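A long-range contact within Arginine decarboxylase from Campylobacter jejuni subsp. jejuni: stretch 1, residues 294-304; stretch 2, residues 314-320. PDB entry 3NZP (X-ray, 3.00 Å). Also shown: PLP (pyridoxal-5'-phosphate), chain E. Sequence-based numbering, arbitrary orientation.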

# COMPACT_ATOMS: atom_id res chain seq x y z
N GLU B 294 21.10 24.87 -1.58
CA GLU B 294 21.00 25.08 -3.01
C GLU B 294 19.54 25.35 -3.37
O GLU B 294 19.21 26.28 -4.12
CB GLU B 294 21.51 23.86 -3.77
CG GLU B 294 21.44 24.03 -5.27
CD GLU B 294 22.19 22.95 -6.03
OE1 GLU B 294 22.28 23.07 -7.27
OE2 GLU B 294 22.70 21.99 -5.41
N TYR B 295 18.65 24.53 -2.82
CA TYR B 295 17.23 24.67 -3.05
C TYR B 295 16.80 26.07 -2.58
O TYR B 295 16.14 26.80 -3.31
CB TYR B 295 16.48 23.58 -2.30
CG TYR B 295 14.98 23.68 -2.35
CD1 TYR B 295 14.28 24.26 -1.30
CD2 TYR B 295 14.26 23.21 -3.44
CE1 TYR B 295 12.90 24.37 -1.34
CE2 TYR B 295 12.88 23.31 -3.49
CZ TYR B 295 12.20 23.89 -2.43
OH TYR B 295 10.83 24.03 -2.48
N ALA B 296 17.21 26.44 -1.37
CA ALA B 296 16.86 27.75 -0.85
C ALA B 296 17.46 28.88 -1.69
O ALA B 296 16.74 29.78 -2.12
CB ALA B 296 17.29 27.87 0.62
N ASN B 297 18.77 28.84 -1.92
CA ASN B 297 19.40 29.89 -2.72
C ASN B 297 18.69 30.03 -4.06
O ASN B 297 18.37 31.14 -4.49
CB ASN B 297 20.88 29.61 -2.95
CG ASN B 297 21.70 29.72 -1.69
OD1 ASN B 297 21.40 30.52 -0.81
ND2 ASN B 297 22.75 28.91 -1.60
N ASP B 298 18.43 28.91 -4.72
CA ASP B 298 17.74 28.94 -6.00
C ASP B 298 16.39 29.63 -5.89
O ASP B 298 16.05 30.47 -6.72
CB ASP B 298 17.60 27.54 -6.56
CG ASP B 298 18.90 27.00 -7.10
OD1 ASP B 298 18.98 25.79 -7.44
OD2 ASP B 298 19.85 27.79 -7.19
N VAL B 299 15.60 29.28 -4.88
CA VAL B 299 14.29 29.89 -4.72
C VAL B 299 14.40 31.39 -4.55
O VAL B 299 13.77 32.16 -5.29
CB VAL B 299 13.51 29.31 -3.51
CG1 VAL B 299 12.20 30.07 -3.30
CG2 VAL B 299 13.22 27.84 -3.75
N VAL B 300 15.21 31.82 -3.60
CA VAL B 300 15.38 33.24 -3.34
C VAL B 300 15.92 34.00 -4.54
O VAL B 300 15.51 35.13 -4.82
CB VAL B 300 16.30 33.47 -2.16
CG1 VAL B 300 16.48 34.96 -1.94
CG2 VAL B 300 15.73 32.82 -0.94
N PHE B 301 16.85 33.39 -5.25
CA PHE B 301 17.45 34.04 -6.41
C PHE B 301 16.45 34.19 -7.55
O PHE B 301 16.18 35.30 -8.00
CB PHE B 301 18.67 33.26 -6.86
CG PHE B 301 19.43 33.90 -7.98
CD1 PHE B 301 19.09 33.65 -9.31
CD2 PHE B 301 20.53 34.71 -7.72
CE1 PHE B 301 19.84 34.18 -10.35
CE2 PHE B 301 21.29 35.24 -8.76
CZ PHE B 301 20.94 34.98 -10.08
N ILE B 302 15.89 33.08 -8.01
CA ILE B 302 14.92 33.11 -9.10
C ILE B 302 13.85 34.16 -8.87
O ILE B 302 13.51 34.94 -9.77
CB ILE B 302 14.21 31.76 -9.28
CG1 ILE B 302 15.22 30.63 -9.47
CG2 ILE B 302 13.27 31.84 -10.49
CD1 ILE B 302 16.03 30.73 -10.74
N LEU B 303 13.30 34.19 -7.66
CA LEU B 303 12.25 35.14 -7.35
C LEU B 303 12.76 36.58 -7.36
O LEU B 303 12.13 37.46 -7.96
CB LEU B 303 11.59 34.81 -6.01
CG LEU B 303 10.83 33.49 -5.97
CD1 LEU B 303 10.29 33.29 -4.56
CD2 LEU B 303 9.69 33.48 -6.99
N LYS B 304 13.90 36.82 -6.72
CA LYS B 304 14.47 38.16 -6.69
C LYS B 304 14.60 38.68 -8.11
O LYS B 304 14.14 39.76 -8.44
CB LYS B 304 15.84 38.15 -6.04
CG LYS B 304 16.55 39.48 -6.10
CD LYS B 304 17.89 39.38 -5.41
CE LYS B 304 18.64 40.70 -5.41
NZ LYS B 304 19.97 40.55 -4.75
N GLU B 314 8.93 41.71 -4.28
CA GLU B 314 9.47 40.38 -4.01
C GLU B 314 8.42 39.65 -3.16
O GLU B 314 8.09 40.10 -2.06
CB GLU B 314 10.78 40.48 -3.24
CG GLU B 314 11.95 40.98 -4.07
CD GLU B 314 13.24 41.04 -3.27
OE1 GLU B 314 14.32 41.23 -3.88
OE2 GLU B 314 13.18 40.90 -2.03
N PRO B 315 7.88 38.53 -3.67
CA PRO B 315 6.85 37.72 -2.98
C PRO B 315 7.29 37.03 -1.69
O PRO B 315 8.47 36.91 -1.40
CB PRO B 315 6.44 36.72 -4.05
CG PRO B 315 7.74 36.48 -4.76
CD PRO B 315 8.27 37.88 -4.94
N ASP B 316 6.31 36.59 -0.91
CA ASP B 316 6.61 35.87 0.32
C ASP B 316 6.75 34.42 -0.05
O ASP B 316 5.94 33.87 -0.78
CB ASP B 316 5.48 36.05 1.33
CG ASP B 316 5.56 37.39 2.06
OD1 ASP B 316 4.51 37.90 2.51
OD2 ASP B 316 6.69 37.93 2.19
N ILE B 317 7.80 33.79 0.45
CA ILE B 317 8.04 32.40 0.13
C ILE B 317 7.29 31.45 1.06
O ILE B 317 7.38 31.59 2.28
CB ILE B 317 9.53 32.09 0.20
CG1 ILE B 317 10.28 32.97 -0.80
CG2 ILE B 317 9.75 30.61 -0.06
CD1 ILE B 317 11.77 32.86 -0.72
N PHE B 318 6.55 30.51 0.49
CA PHE B 318 5.81 29.50 1.25
C PHE B 318 6.14 28.11 0.73
O PHE B 318 5.91 27.83 -0.45
CB PHE B 318 4.31 29.71 1.11
CG PHE B 318 3.70 30.54 2.19
CD1 PHE B 318 3.93 31.91 2.24
CD2 PHE B 318 2.89 29.96 3.16
CE1 PHE B 318 3.35 32.68 3.24
CE2 PHE B 318 2.32 30.73 4.16
CZ PHE B 318 2.55 32.10 4.20
N ILE B 319 6.68 27.24 1.58
CA ILE B 319 6.98 25.87 1.16
C ILE B 319 6.17 24.88 2.00
O ILE B 319 5.91 25.13 3.18
CB ILE B 319 8.46 25.50 1.30
CG1 ILE B 319 8.85 25.49 2.77
CG2 ILE B 319 9.34 26.48 0.58
CD1 ILE B 319 10.20 24.91 3.00
N GLU B 320 5.74 23.78 1.39
CA GLU B 320 4.97 22.77 2.11
C GLU B 320 5.71 21.43 2.08
O GLU B 320 5.15 20.39 1.73
CB GLU B 320 3.57 22.63 1.49
CG GLU B 320 2.82 23.95 1.31
CD GLU B 320 1.41 23.79 0.72
OE1 GLU B 320 1.20 22.86 -0.09
OE2 GLU B 320 0.52 24.60 1.05
N1 PLP E . 1.83 20.16 -0.91
C2 PLP E . 0.71 19.64 -1.44
C2A PLP E . -0.32 20.57 -2.02
C3 PLP E . 0.50 18.23 -1.42
O3 PLP E . -0.65 17.69 -1.96
C4 PLP E . 1.54 17.38 -0.85
C4A PLP E . 1.38 15.91 -0.81
C5 PLP E . 2.72 18.02 -0.30
C6 PLP E . 2.81 19.41 -0.37
C5A PLP E . 3.86 17.20 0.33
O4P PLP E . 4.98 17.10 -0.55
P PLP E . 6.14 16.25 0.20
O1P PLP E . 7.39 16.37 -0.57
O2P PLP E . 6.40 16.79 1.68
O3P PLP E . 5.73 14.70 0.27

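This is a helix-on-strand contact held together mainly by apolar side chains, with no hydrogen bond passing between the two stretches. Residues 294-304 lie within a longer helix, and residues 316-319 form a short strand whose direction runs roughly against it, at 143° between the two N-to-C directions. The axes come no closer than 10.3 Å, a spacing that leaves room for one layer of interleaved side chains and keeps the two backbones out of each other's reach. Along the helix the usual i to i-4 bonds run without a break from Asp-298 N to Glu-294 O (2.8 Å) through Lys-304 N to Val-300 O (3.0 Å).

The first rule to read here is periodicity. On the strand, Ile-317 and Ile-319 point their CA-to-CB bonds toward the helix, while Asp-316 between Pro-315 and Ile-317 points away, so the alternation of an extended chain gives the helix Ile-317 and Ile-319, and leaves Asp-316 and Phe-318 without a contact there. On the helix, Tyr-295, Val-299 and Leu-303 recur every four residues, close enough to the helical repeat to line up along one side of the helix, Val-299 and Leu-303 pointing toward the strand and Tyr-295 sideways. Asn-297, Asp-298, Phe-301 and Ile-302 fall off that stripe and touch nothing across it.

Ile-317 is the hub. It has the largest area covered of any residue here, and three helix residues share it. Its CD1 sits 3.8 Å from Val-299 CG1 and 4.0 Å from Val-300 CG2, and its CG1 lies 3.8 Å from Leu-303 CD1. The m,t rotamer extends the side chain into the space between these residues, at one of the two places where CA atoms pair across the stretches: the CA atoms of Val-300 and Ile-317 are 8.2 Å apart. Such distances are ordinary van der Waals contacts, and their value lies in close fit and in burying hydrocarbon away from water rather than in any directional bond. Leu-303 is the matching piece on the helix. The same CD1 that meets Ile-317 also lies 4.1 Å from Pro-315 CG, so one methyl bridges the strand and the turn leading into it.

The ends of the interface bring in polar atoms. At one, Tyr-295 starts sideways but brings its ring end nearer, and its OH lies 4.2 Å from Ile-319 CG2, a contact in which the methyl offers the hydroxyl no hydrogen-bonding partner. At the other, Lys-304 and Glu-314 are opposite in charge yet do not pair through their charged groups. The approach is between Lys-304 CG and Glu-314 OE1, 3.6 Å, and the extended all-t lysine carries NZ onward to a hydrogen bond elsewhere in the structure. Its aliphatic stem, not its ammonium, is what the glutamate meets.

Just past the strand, Glu-320 turns to other work: its OE1 is 2.9 Å from PLP N1, placing the end of this packed segment beside the cofactor's pyridine nitrogen.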